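Spherulin-4 (Aspergillus clavatus, PDB 5C5G) is a (beta/alpha)-barrel glycoside hydrolase that probably acts on galactosaminogalactan, a fungal polysaccharide whose biosynthesis in Aspergillus fumigatus requires Sph3. Local coordinates at residues S8-P13 with V36-V41; I30-D35 with F248-A253; H147-N152 with S163-T168. All blocks are in the same frame, centred on the assembly; numbering follows the deposited sequence.

Contact 1: S8-P13 with V36-V41; sequences SKVFVP and VNFTVV. With EDO (1,2-ethanediol), chain C.
Val36 meets Val10 branch to branch, CG1 of Val36 lying 3.6 Å from CG2 of Val10, just before the regular pairing begins. At Asn37 the carbonyl O accepts Val10 N at 2.9 Å, while Asn37 N and Ser8 O are joined through a water that accepts from the first and donates to the second. Phe38 follows, its side chain running alongside that of Val10, with CD2 3.7 Å from Val10 CB; Val36 CG1 covers part of one ring face near the rim. Strands 9-13 and 38-41 run parallel at 11°, the first two strands of an eight-stranded TIM-type barrel, joined as a beta-alpha-beta unit through helix 24-32. Thr39 bonds with both its backbone groups: its N donates to Val10 O and its O receives Val12 N, each at 2.8 Å. With CG2 anti to the backbone N, that methyl stands 4.0 Å from Phe11 CD1, while OG1 bonds Glu227 of the last strand. Val40 shares the sheet face of Phe38, its CG2 4.1 Å from Val12 CB. Val41 N donates to Val12 O at 2.8 Å; on the barrel-interior face its CG2 packs against Phe11 CZ at 3.8 Å, and the side chain touches Tyr76, an N-acetyl-D-galactosamine-binding residue.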
ATOM      1  N   SER A   8      -0.227 -13.797   0.012  1.00 10.14           N
ATOM      2  CA  SER A   8      -0.381 -12.375   0.283  1.00 10.51           C
ATOM      3  C   SER A   8      -0.132 -11.583  -0.986  1.00 11.48           C
ATOM      4  O   SER A   8       0.564 -12.031  -1.909  1.00 13.34           O
ATOM      5  CB  SER A   8       0.596 -11.924   1.356  1.00 10.02           C
ATOM      6  OG  SER A   8       0.313 -12.580   2.586  1.00 10.34           O
ATOM      7  N   LYS A   9      -0.698 -10.385  -1.009  1.00  9.69           N
ATOM      8  CA  LYS A   9      -0.403  -9.396  -2.028  1.00  9.59           C
ATOM      9  C   LYS A   9       0.912  -8.716  -1.715  1.00  9.22           C
ATOM     10  O   LYS A   9       1.238  -8.487  -0.552  1.00  9.87           O
ATOM     11  CB  LYS A   9      -1.503  -8.351  -2.057  1.00 11.03           C
ATOM     12  CG  LYS A   9      -2.883  -8.929  -2.325  1.00 13.75           C
ATOM     13  CD  LYS A   9      -3.976  -7.883  -2.173  1.00 17.04           C
ATOM     14  CE  LYS A   9      -5.370  -8.473  -2.380  1.00 22.64           C
ATOM     15  NZ  LYS A   9      -5.643  -9.633  -1.486  1.00 34.22           N
ATOM     16  N   VAL A  10       1.638  -8.358  -2.764  1.00  9.84           N
ATOM     17  CA  VAL A  10       2.803  -7.503  -2.610  1.00  9.87           C
ATOM     18  C   VAL A  10       2.326  -6.052  -2.524  1.00  9.75           C
ATOM     19  O   VAL A  10       1.698  -5.543  -3.459  1.00 10.86           O
ATOM     20  CB  VAL A  10       3.794  -7.686  -3.775  1.00 11.16           C
ATOM     21  CG1 VAL A  10       4.922  -6.686  -3.682  1.00 12.46           C
ATOM     22  CG2 VAL A  10       4.344  -9.114  -3.787  1.00 13.38           C
ATOM     23  N   PHE A  11       2.591  -5.417  -1.392  1.00  9.18           N
ATOM     24  CA  PHE A  11       2.238  -4.016  -1.182  1.00  9.17           C
ATOM     25  C   PHE A  11       3.446  -3.177  -1.561  1.00  9.79           C
ATOM     26  O   PHE A  11       4.562  -3.463  -1.115  1.00 11.18           O
ATOM     27  CB  PHE A  11       1.888  -3.812   0.274  1.00 10.12           C
ATOM     28  CG  PHE A  11       1.468  -2.433   0.593  1.00 12.04           C
ATOM     29  CD1 PHE A  11       0.212  -1.976   0.244  1.00 17.88           C
ATOM     30  CD2 PHE A  11       2.326  -1.576   1.224  1.00 13.76           C
ATOM     31  CE1 PHE A  11      -0.169  -0.681   0.540  1.00 23.90           C
ATOM     32  CE2 PHE A  11       1.951  -0.288   1.515  1.00 20.05           C
ATOM     33  CZ  PHE A  11       0.711   0.156   1.170  1.00 19.52           C
ATOM     34  N   VAL A  12       3.246  -2.165  -2.394  1.00  9.21           N
ATOM     35  CA  VAL A  12       4.353  -1.379  -2.932  1.00  9.75           C
ATOM     36  C   VAL A  12       4.095   0.103  -2.698  1.00 10.18           C
ATOM     37  O   VAL A  12       3.282   0.708  -3.409  1.00 10.18           O
ATOM     38  CB  VAL A  12       4.554  -1.614  -4.438  1.00 10.78           C
ATOM     39  CG1 VAL A  12       5.874  -0.994  -4.893  1.00 13.28           C
ATOM     40  CG2 VAL A  12       4.535  -3.120  -4.760  1.00 11.75           C
ATOM     41  N   PRO A  13       4.756   0.698  -1.700  1.00  9.16           N
ATOM     42  CA  PRO A  13       4.681   2.153  -1.553  1.00 10.61           C
ATOM     43  C   PRO A  13       5.650   2.744  -2.553  1.00  9.77           C
ATOM     44  O   PRO A  13       6.841   2.880  -2.285  1.00 11.13           O
ATOM     45  CB  PRO A  13       5.092   2.392  -0.108  1.00 12.17           C
ATOM     46  CG  PRO A  13       5.849   1.178   0.289  1.00 18.87           C
ATOM     47  CD  PRO A  13       5.562   0.063  -0.642  1.00 10.25           C
ATOM     48  N   VAL A  36       0.945 -13.175  -8.991  1.00 13.57           N
ATOM     49  CA  VAL A  36       1.045 -12.378  -7.777  1.00 12.56           C
ATOM     50  C   VAL A  36       0.242 -11.112  -7.972  1.00 11.51           C
ATOM     51  O   VAL A  36       0.295 -10.497  -9.037  1.00 12.77           O
ATOM     52  CB  VAL A  36       2.515 -12.029  -7.455  1.00 13.61           C
ATOM     53  CG1 VAL A  36       2.611 -11.031  -6.308  1.00 14.91           C
ATOM     54  CG2 VAL A  36       3.261 -13.289  -7.112  1.00 15.16           C
ATOM     55  N   ASN A  37      -0.539 -10.734  -6.965  1.00  9.88           N
ATOM     56  CA  ASN A  37      -1.263  -9.460  -6.967  1.00 10.69           C
ATOM     57  C   ASN A  37      -0.463  -8.384  -6.272  1.00 11.11           C
ATOM     58  O   ASN A  37       0.071  -8.619  -5.181  1.00 11.22           O
ATOM     59  CB  ASN A  37      -2.617  -9.640  -6.294  1.00 12.67           C
ATOM     60  CG  ASN A  37      -3.503 -10.588  -7.050  1.00 19.02           C
ATOM     61  OD1 ASN A  37      -3.555 -10.539  -8.277  1.00 17.80           O
ATOM     62  ND2 ASN A  37      -4.188 -11.465  -6.336  1.00 25.77           N
ATOM     63  N   PHE A  38      -0.397  -7.223  -6.911  1.00  9.78           N
ATOM     64  CA  PHE A  38       0.379  -6.093  -6.434  1.00  9.60           C
ATOM     65  C   PHE A  38      -0.555  -4.936  -6.125  1.00 10.96           C
ATOM     66  O   PHE A  38      -1.363  -4.538  -6.965  1.00 12.31           O
ATOM     67  CB  PHE A  38       1.382  -5.638  -7.492  1.00 10.73           C
ATOM     68  CG  PHE A  38       2.468  -6.638  -7.797  1.00 10.30           C
ATOM     69  CD1 PHE A  38       2.244  -7.688  -8.669  1.00 10.73           C
ATOM     70  CD2 PHE A  38       3.714  -6.514  -7.236  1.00 10.14           C
ATOM     71  CE1 PHE A  38       3.241  -8.601  -8.962  1.00 11.47           C
ATOM     72  CE2 PHE A  38       4.711  -7.434  -7.520  1.00 10.98           C
ATOM     73  CZ  PHE A  38       4.473  -8.466  -8.392  1.00 12.11           C
ATOM     74  N   THR A  39      -0.426  -4.388  -4.929  1.00  8.91           N
ATOM     75  CA  THR A  39      -1.132  -3.176  -4.535  1.00  9.27           C
ATOM     76  C   THR A  39      -0.097  -2.072  -4.565  1.00 10.05           C
ATOM     77  O   THR A  39       0.853  -2.130  -3.782  1.00 10.61           O
ATOM     78  CB  THR A  39      -1.696  -3.295  -3.129  1.00  9.83           C
ATOM     79  OG1 THR A  39      -2.628  -4.379  -3.099  1.00 12.06           O
ATOM     80  CG2 THR A  39      -2.413  -2.011  -2.724  1.00 11.16           C
ATOM     81  N   VAL A  40      -0.254  -1.087  -5.441  1.00  8.98           N
ATOM     82  CA  VAL A  40       0.809  -0.130  -5.700  1.00  9.32           C
ATOM     83  C   VAL A  40       0.301   1.266  -5.389  1.00  8.90           C
ATOM     84  O   VAL A  40      -0.626   1.752  -6.027  1.00 10.31           O
ATOM     85  CB  VAL A  40       1.256  -0.238  -7.156  1.00 10.04           C
ATOM     86  CG1 VAL A  40       2.338   0.789  -7.468  1.00 11.62           C
ATOM     87  CG2 VAL A  40       1.740  -1.651  -7.475  1.00 11.39           C
ATOM     88  N   VAL A  41       0.909   1.915  -4.403  1.00  8.88           N
ATOM     89  CA  VAL A  41       0.508   3.268  -4.045  1.00  9.46           C
ATOM     90  C   VAL A  41       1.366   4.251  -4.811  1.00  8.69           C
ATOM     91  O   VAL A  41       2.599   4.205  -4.727  1.00 11.41           O
ATOM     92  CB  VAL A  41       0.695   3.533  -2.554  1.00  9.45           C
ATOM     93  CG1 VAL A  41       0.212   4.918  -2.205  1.00 11.50           C
ATOM     94  CG2 VAL A  41      -0.034   2.470  -1.727  1.00 12.10           C
TER
HETATM   95  C1  EDO C 402       8.722   0.685  -3.376  1.00 22.29           C
HETATM   96  O1  EDO C 402       9.516   1.868  -3.355  1.00 22.98           O
HETATM   97  C2  EDO C 402       9.497  -0.362  -4.157  1.00 25.17           C
HETATM   98  O2  EDO C 402      10.636  -0.779  -3.405  1.00 18.00           O
HETATM   99  O   HOH W   1      -0.670 -12.321  -4.515  1.00 15.57           O

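Contact 2: I30-D35 with F248-A253; sequences ISKHPD and FVDLMA
Asp250 gathers the polar part of this contact, drawing Lys32 and His33 onto one carboxylate oxygen. Lys32, extended beyond CG, reaches across the aspartate side chain at about a right angle and forms a salt bridge, NZ to OD1 3.0 Å on the syn side; the second bond, NZ to OD2, is weak at 3.3 Å. His33 NE2 also points to OD1, at 2.7 Å, but the N-H...O angle of 122° makes this bond weak despite its shortness. OD1 lies in the imidazole plane at the ring edge, whereas ring and carboxylate planes are turned 72° apart.

Van der Waals contacts reach the same ring. Val249 CG1 meets His33 CD2 at 3.6 Å, and Ala253 CB approaches ND1 of His33 at 3.5 Å, obliquely to the ring. Lys32 CG covers part of one ring face, 3.8 Å above its plane. His33 is the first residue to leave helical geometry after helix 24-32, so the contact ties the C-terminal end of the barrel's first helix to its last, helix 245-252.

With Lys32 and His33 sharing OD1, the carboxylate would probably favour a protonated imidazole, while the nearby ammonium might work against it.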
ATOM      1  N   ILE A  30       6.302  -7.576 -11.856  1.00 13.01           N
ATOM      2  CA  ILE A  30       4.894  -7.701 -12.197  1.00 14.76           C
ATOM      3  C   ILE A  30       4.740  -8.628 -13.407  1.00 15.47           C
ATOM      4  O   ILE A  30       3.858  -9.489 -13.435  1.00 15.89           O
ATOM      5  CB  ILE A  30       4.260  -6.334 -12.514  1.00 14.25           C
ATOM      6  CG1 ILE A  30       4.151  -5.501 -11.242  1.00 14.16           C
ATOM      7  CG2 ILE A  30       2.882  -6.497 -13.179  1.00 15.66           C
ATOM      8  CD1 ILE A  30       3.893  -4.017 -11.518  1.00 16.70           C
ATOM      9  N   SER A  31       5.596  -8.431 -14.403  1.00 15.51           N
ATOM     10  CA  SER A  31       5.573  -9.218 -15.624  1.00 18.36           C
ATOM     11  C   SER A  31       6.024 -10.658 -15.379  1.00 16.19           C
ATOM     12  O   SER A  31       5.473 -11.604 -15.951  1.00 19.78           O
ATOM     13  CB  SER A  31       6.471  -8.557 -16.676  1.00 18.28           C
ATOM     14  OG  SER A  31       6.471  -9.322 -17.864  1.00 28.45           O
ATOM     15  N   LYS A  32       7.023 -10.833 -14.519  1.00 16.96           N
ATOM     16  CA  LYS A  32       7.553 -12.160 -14.229  1.00 18.78           C
ATOM     17  C   LYS A  32       6.569 -13.007 -13.430  1.00 16.23           C
ATOM     18  O   LYS A  32       6.569 -14.230 -13.536  1.00 17.24           O
ATOM     19  CB  LYS A  32       8.873 -12.038 -13.461  1.00 19.65           C
ATOM     20  CG  LYS A  32       9.503 -13.360 -13.076  1.00 22.67           C
ATOM     21  CD  LYS A  32      10.781 -13.172 -12.290  1.00 29.03           C
ATOM     22  CE  LYS A  32      11.333 -14.511 -11.832  1.00 37.02           C
ATOM     23  NZ  LYS A  32      12.443 -14.355 -10.855  1.00 44.84           N
ATOM     24  N   HIS A  33       5.745 -12.355 -12.614  1.00 15.32           N
ATOM     25  CA  HIS A  33       4.848 -13.054 -11.682  1.00 15.68           C
ATOM     26  C   HIS A  33       3.395 -12.627 -11.878  1.00 14.30           C
ATOM     27  O   HIS A  33       2.810 -11.957 -11.021  1.00 14.22           O
ATOM     28  CB  HIS A  33       5.254 -12.765 -10.245  1.00 14.63           C
ATOM     29  CG  HIS A  33       6.654 -13.163  -9.912  1.00 15.72           C
ATOM     30  ND1 HIS A  33       7.046 -14.472  -9.763  1.00 18.57           N
ATOM     31  CD2 HIS A  33       7.753 -12.410  -9.671  1.00 16.98           C
ATOM     32  CE1 HIS A  33       8.329 -14.512  -9.449  1.00 18.41           C
ATOM     33  NE2 HIS A  33       8.776 -13.271  -9.374  1.00 18.12           N
ATOM     34  N   PRO A  34       2.794 -13.024 -13.009  1.00 15.60           N
ATOM     35  CA  PRO A  34       1.404 -12.625 -13.265  1.00 15.51           C
ATOM     36  C   PRO A  34       0.423 -13.200 -12.248  1.00 16.22           C
ATOM     37  O   PRO A  34      -0.677 -12.684 -12.115  1.00 16.03           O
ATOM     38  CB  PRO A  34       1.125 -13.192 -14.662  1.00 18.97           C
ATOM     39  CG  PRO A  34       2.122 -14.279 -14.854  1.00 19.57           C
ATOM     40  CD  PRO A  34       3.351 -13.829 -14.106  1.00 17.32           C
ATOM     41  N   ASP A  35       0.840 -14.239 -11.532  1.00 16.50           N
ATOM     42  CA  ASP A  35       0.012 -14.864 -10.505  1.00 16.18           C
ATOM     43  C   ASP A  35       0.033 -14.123  -9.163  1.00 15.15           C
ATOM     44  O   ASP A  35      -0.756 -14.436  -8.286  1.00 18.70           O
ATOM     45  CB  ASP A  35       0.459 -16.313 -10.296  1.00 20.20           C
ATOM     46  CG  ASP A  35       1.913 -16.419  -9.872  1.00 27.63           C
ATOM     47  OD1 ASP A  35       2.773 -15.774 -10.508  1.00 22.53           O
ATOM     48  OD2 ASP A  35       2.200 -17.140  -8.893  1.00 38.16           O
ATOM     49  N   PHE A 248      12.458 -11.262  -2.666  1.00 10.78           N
ATOM     50  CA  PHE A 248      11.247 -11.075  -1.891  1.00 10.80           C
ATOM     51  C   PHE A 248      10.008 -11.410  -2.720  1.00 10.10           C
ATOM     52  O   PHE A 248       9.156 -12.170  -2.282  1.00 10.58           O
ATOM     53  CB  PHE A 248      11.190  -9.633  -1.354  1.00 10.87           C
ATOM     54  CG  PHE A 248       9.835  -9.203  -0.874  1.00  9.46           C
ATOM     55  CD1 PHE A 248       9.184  -9.871   0.145  1.00 10.37           C
ATOM     56  CD2 PHE A 248       9.197  -8.138  -1.467  1.00 10.44           C
ATOM     57  CE1 PHE A 248       7.919  -9.464   0.555  1.00 11.05           C
ATOM     58  CE2 PHE A 248       7.949  -7.731  -1.044  1.00 10.74           C
ATOM     59  CZ  PHE A 248       7.314  -8.404  -0.038  1.00 10.44           C
ATOM     60  N   VAL A 249       9.903 -10.853  -3.923  1.00 10.22           N
ATOM     61  CA  VAL A 249       8.720 -11.110  -4.720  1.00 11.12           C
ATOM     62  C   VAL A 249       8.659 -12.591  -5.132  1.00 11.04           C
ATOM     63  O   VAL A 249       7.583 -13.182  -5.151  1.00 11.40           O
ATOM     64  CB  VAL A 249       8.614 -10.163  -5.913  1.00 10.24           C
ATOM     65  CG1 VAL A 249       7.336 -10.458  -6.695  1.00 12.18           C
ATOM     66  CG2 VAL A 249       8.596  -8.730  -5.425  1.00 11.69           C
ATOM     67  N   ASP A 250       9.800 -13.207  -5.427  1.00 11.72           N
ATOM     68  CA  ASP A 250       9.821 -14.635  -5.736  1.00 13.38           C
ATOM     69  C   ASP A 250       9.236 -15.448  -4.575  1.00 12.14           C
ATOM     70  O   ASP A 250       8.521 -16.426  -4.781  1.00 12.78           O
ATOM     71  CB  ASP A 250      11.251 -15.143  -6.012  1.00 14.20           C
ATOM     72  CG  ASP A 250      11.779 -14.756  -7.391  1.00 34.80           C
ATOM     73  OD1 ASP A 250      11.007 -14.270  -8.240  1.00 41.55           O
ATOM     74  OD2 ASP A 250      12.990 -14.968  -7.628  1.00 39.47           O
ATOM     75  N   LEU A 251       9.559 -15.056  -3.351  1.00 11.33           N
ATOM     76  CA  LEU A 251       9.054 -15.768  -2.186  1.00 11.64           C
ATOM     77  C   LEU A 251       7.565 -15.518  -2.006  1.00 11.25           C
ATOM     78  O   LEU A 251       6.823 -16.396  -1.561  1.00 12.55           O
ATOM     79  CB  LEU A 251       9.800 -15.327  -0.928  1.00 12.78           C
ATOM     80  CG  LEU A 251      11.231 -15.841  -0.872  1.00 13.47           C
ATOM     81  CD1 LEU A 251      12.005 -15.050   0.172  1.00 14.16           C
ATOM     82  CD2 LEU A 251      11.263 -17.341  -0.564  1.00 16.82           C
HETATM   83  N   MSE A 252       7.108 -14.329  -2.359  1.00 10.43           N
HETATM   84  CA  MSE A 252       5.682 -14.032  -2.327  1.00 11.16           C
HETATM   85  C   MSE A 252       4.931 -14.862  -3.366  1.00 12.25           C
HETATM   86  O   MSE A 252       3.765 -15.203  -3.157  1.00 13.06           O
HETATM   87  CB  MSE A 252       5.443 -12.531  -2.502  1.00 10.19           C
HETATM   88  CG  MSE A 252       6.033 -11.730  -1.338  1.00 11.06           C
HETATM   89 SE   MSE A 252       4.923 -11.810   0.270  0.90 10.53          SE
HETATM   90  CE  MSE A 252       3.559 -10.589  -0.332  1.00 10.90           C
ATOM     91  N   ALA A 253       5.599 -15.213  -4.468  1.00 11.77           N
ATOM     92  CA  ALA A 253       5.017 -16.025  -5.527  1.00 12.87           C
ATOM     93  C   ALA A 253       5.022 -17.513  -5.205  1.00 17.03           C
ATOM     94  O   ALA A 253       4.396 -18.292  -5.911  1.00 19.87           O
ATOM     95  CB  ALA A 253       5.777 -15.798  -6.821  1.00 14.86           C
TER

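Contact 3: H147-N152 with S163-T168; sequences HYVVHN and STADST
Val150 pairs with Ser167 and His151 with Thr168 as parallel bridges, CA to CA 4.9 and 4.7 Å, with His151 N donating to Ser167 O at 3.0 Å. Before these bridges, Val149 O takes two donors, Asp166 N at 2.8 Å and, weakly, Ser167 N. Asp166 continues the pairing with its side chain: OD2 accepts Val149 N at 2.9 Å through the anti lone pair, and the same oxygen forms a salt bridge with Lys138 of helix 124-139. Asp166 CB sits over one face of the Tyr148 ring, 4.0 Å from the centroid, its carboxylate only 14° from the ring plane. These are strands five and six of the TIM-type barrel, and the ten residues between the segments, 153-162, include no helix, unlike the usual beta-alpha-beta crossover. Ala165 CB lies over the centre of one face of the His151 ring, 3.6 Å from the centroid and 6° off the normal, a CH-pi contact; His151 CG, anti to the carbonyl carbon (chi1 -71°), is thereby placed beneath that methyl. At the ring edge, Thr164 OG1 comes within 3.0 Å of His151 CE1, though this hydroxyl is hydrogen-bonded to Tyr161 O. A water in the ring plane connects His151 ND1 and Thr168 OG1. On the interior face, Tyr148 OH and Ser167 OG both bond Glu227, and Asn152 ND2 bonds Glu172, one of the N-acetyl-D-galactosamine-binding residues.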
ATOM      1  N   HIS A 147     -12.663   0.463  -6.237  1.00 10.20           N
ATOM      2  CA  HIS A 147     -12.886   1.472  -5.206  1.00 10.16           C
ATOM      3  C   HIS A 147     -12.257   1.044  -3.883  1.00 10.08           C
ATOM      4  O   HIS A 147     -12.864   1.120  -2.818  1.00 10.52           O
ATOM      5  CB  HIS A 147     -14.379   1.725  -5.011  1.00 11.97           C
ATOM      6  CG  HIS A 147     -15.077   2.240  -6.236  1.00 12.28           C
ATOM      7  ND1 HIS A 147     -15.281   3.583  -6.464  1.00 12.45           N
ATOM      8  CD2 HIS A 147     -15.613   1.593  -7.297  1.00 13.63           C
ATOM      9  CE1 HIS A 147     -15.917   3.744  -7.613  1.00 14.01           C
ATOM     10  NE2 HIS A 147     -16.136   2.551  -8.137  1.00 13.34           N
ATOM     11  N   TYR A 148     -11.013   0.605  -3.963  1.00  8.70           N
ATOM     12  CA  TYR A 148     -10.298   0.065  -2.810  1.00  8.82           C
ATOM     13  C   TYR A 148      -9.964   1.171  -1.818  1.00  8.10           C
ATOM     14  O   TYR A 148      -9.683   2.307  -2.207  1.00  9.73           O
ATOM     15  CB  TYR A 148      -9.004  -0.544  -3.323  1.00 12.10           C
ATOM     16  CG  TYR A 148      -8.423  -1.749  -2.634  1.00 22.81           C
ATOM     17  CD1 TYR A 148      -9.076  -2.976  -2.653  1.00 25.37           C
ATOM     18  CD2 TYR A 148      -7.162  -1.684  -2.050  1.00 23.91           C
ATOM     19  CE1 TYR A 148      -8.507  -4.090  -2.053  1.00 30.45           C
ATOM     20  CE2 TYR A 148      -6.581  -2.792  -1.457  1.00 24.74           C
ATOM     21  CZ  TYR A 148      -7.256  -3.988  -1.460  1.00 33.36           C
ATOM     22  OH  TYR A 148      -6.669  -5.084  -0.869  1.00 33.85           O
ATOM     23  N   VAL A 149      -9.969   0.833  -0.536  1.00  8.49           N
ATOM     24  CA  VAL A 149      -9.600   1.753   0.533  1.00  8.49           C
ATOM     25  C   VAL A 149      -8.550   1.099   1.416  1.00  7.80           C
ATOM     26  O   VAL A 149      -8.774   0.013   1.966  1.00  8.99           O
ATOM     27  CB  VAL A 149     -10.812   2.105   1.404  1.00  9.25           C
ATOM     28  CG1 VAL A 149     -10.395   2.935   2.622  1.00 11.15           C
ATOM     29  CG2 VAL A 149     -11.838   2.874   0.589  1.00 10.90           C
ATOM     30  N   VAL A 150      -7.408   1.765   1.553  1.00  7.99           N
ATOM     31  CA  VAL A 150      -6.370   1.324   2.486  1.00  8.54           C
ATOM     32  C   VAL A 150      -6.100   2.447   3.467  1.00  8.04           C
ATOM     33  O   VAL A 150      -6.086   3.615   3.077  1.00  8.85           O
ATOM     34  CB  VAL A 150      -5.072   0.906   1.752  1.00  9.18           C
ATOM     35  CG1 VAL A 150      -3.944   0.536   2.723  1.00  9.62           C
ATOM     36  CG2 VAL A 150      -5.346  -0.264   0.826  1.00 11.07           C
ATOM     37  N   HIS A 151      -5.919   2.090   4.736  1.00  8.01           N
ATOM     38  CA  HIS A 151      -5.530   3.030   5.772  1.00  7.75           C
ATOM     39  C   HIS A 151      -4.122   2.741   6.225  1.00  8.35           C
ATOM     40  O   HIS A 151      -3.745   1.573   6.351  1.00  9.28           O
ATOM     41  CB  HIS A 151      -6.431   2.865   6.994  1.00  9.16           C
ATOM     42  CG  HIS A 151      -7.824   3.342   6.788  1.00  9.23           C
ATOM     43  ND1 HIS A 151      -8.803   3.176   7.737  1.00 11.31           N
ATOM     44  CD2 HIS A 151      -8.400   3.990   5.750  1.00  9.90           C
ATOM     45  CE1 HIS A 151      -9.930   3.708   7.291  1.00 10.99           C
ATOM     46  NE2 HIS A 151      -9.713   4.204   6.090  1.00 10.67           N
ATOM     47  N   ASN A 152      -3.364   3.780   6.536  1.00  8.44           N
ATOM     48  CA  ASN A 152      -2.051   3.617   7.159  1.00  8.88           C
ATOM     49  C   ASN A 152      -1.911   4.368   8.480  1.00  8.91           C
ATOM     50  O   ASN A 152      -1.420   5.492   8.522  1.00 10.35           O
ATOM     51  CB  ASN A 152      -0.921   4.053   6.251  1.00  9.60           C
ATOM     52  CG  ASN A 152       0.431   3.741   6.862  1.00 10.50           C
ATOM     53  OD1 ASN A 152       0.541   2.934   7.795  1.00 10.97           O
ATOM     54  ND2 ASN A 152       1.470   4.416   6.387  1.00 12.51           N
ATOM     55  N   SER A 163     -12.803  -2.370   9.885  1.00 12.72           N
ATOM     56  CA  SER A 163     -13.852  -2.699   8.923  1.00 13.92           C
ATOM     57  C   SER A 163     -14.191  -1.516   8.009  1.00 13.34           C
ATOM     58  O   SER A 163     -14.948  -1.689   7.050  1.00 16.66           O
ATOM     59  CB  SER A 163     -15.098  -3.213   9.629  1.00 19.73           C
ATOM     60  OG  SER A 163     -15.638  -2.196  10.430  1.00 23.25           O
ATOM     61  N   THR A 164     -13.625  -0.342   8.267  1.00 12.80           N
ATOM     62  CA  THR A 164     -13.844   0.813   7.395  1.00 13.12           C
ATOM     63  C   THR A 164     -12.915   0.845   6.185  1.00 13.14           C
ATOM     64  O   THR A 164     -13.079   1.674   5.288  1.00 15.23           O
ATOM     65  CB  THR A 164     -13.723   2.145   8.167  1.00 14.87           C
ATOM     66  OG1 THR A 164     -12.372   2.405   8.570  1.00 19.37           O
ATOM     67  CG2 THR A 164     -14.603   2.111   9.382  1.00 18.11           C
ATOM     68  N   ALA A 165     -11.950  -0.058   6.138  1.00  9.82           N
ATOM     69  CA  ALA A 165     -10.972  -0.123   5.052  1.00  9.81           C
ATOM     70  C   ALA A 165     -10.895  -1.555   4.539  1.00  9.86           C
ATOM     71  O   ALA A 165     -11.232  -2.510   5.259  1.00 12.21           O
ATOM     72  CB  ALA A 165      -9.601   0.344   5.523  1.00 10.65           C
ATOM     73  N   ASP A 166     -10.445  -1.722   3.306  1.00  9.40           N
ATOM     74  CA  ASP A 166     -10.147  -3.043   2.782  1.00 10.01           C
ATOM     75  C   ASP A 166      -8.889  -3.626   3.394  1.00 10.04           C
ATOM     76  O   ASP A 166      -8.818  -4.832   3.668  1.00 10.76           O
ATOM     77  CB  ASP A 166     -10.029  -2.979   1.268  1.00 11.21           C
ATOM     78  CG  ASP A 166     -11.331  -2.617   0.622  1.00 13.27           C
ATOM     79  OD1 ASP A 166     -12.276  -3.430   0.726  1.00 15.26           O
ATOM     80  OD2 ASP A 166     -11.469  -1.536   0.013  1.00 12.07           O
ATOM     81  N   SER A 167      -7.902  -2.772   3.651  1.00  9.43           N
ATOM     82  CA  SER A 167      -6.677  -3.166   4.353  1.00  8.42           C
ATOM     83  C   SER A 167      -6.170  -2.020   5.179  1.00  9.39           C
ATOM     84  O   SER A 167      -6.345  -0.860   4.792  1.00  9.14           O
ATOM     85  CB  SER A 167      -5.587  -3.596   3.373  1.00 11.21           C
ATOM     86  OG  SER A 167      -5.997  -4.727   2.621  1.00 14.84           O
ATOM     87  N   THR A 168      -5.528  -2.350   6.293  1.00  8.43           N
ATOM     88  CA  THR A 168      -4.927  -1.370   7.170  1.00  8.35           C
ATOM     89  C   THR A 168      -3.495  -1.774   7.442  1.00  8.39           C
ATOM     90  O   THR A 168      -3.229  -2.910   7.831  1.00  8.79           O
ATOM     91  CB  THR A 168      -5.690  -1.287   8.513  1.00  9.20           C
ATOM     92  OG1 THR A 168      -7.025  -0.829   8.281  1.00 10.35           O
ATOM     93  CG2 THR A 168      -5.043  -0.326   9.463  1.00 10.18           C
TER
HETATM   94  O   HOH W   2      -7.986   1.486   9.845  1.00 13.94           O

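How the contacts relate
Contacts 1 and 3 belong to the same barrel sheet, with centres 14 Å apart, and meet inside it where Lys9 CE lies 3.9 Å from Tyr148 OH; Glu227 of the last strand bonds to side chains of both. Contact 2 sits outside that wall, 10 Å from contact 1 between centres, and packs directly onto it: Val36 CG2 is 3.6 Å from Ala253 CB and Phe38 CE1 3.7 Å from Ile30 CA. Contacts 2 and 3 do not touch, their nearest atoms being about 12 Å apart. The sugar-binding residues are approached by contact 1, with Val41 about 4 Å from Tyr15 and Tyr76 between side chains, and by contact 3 through Asn152; contact 2 lies away from them.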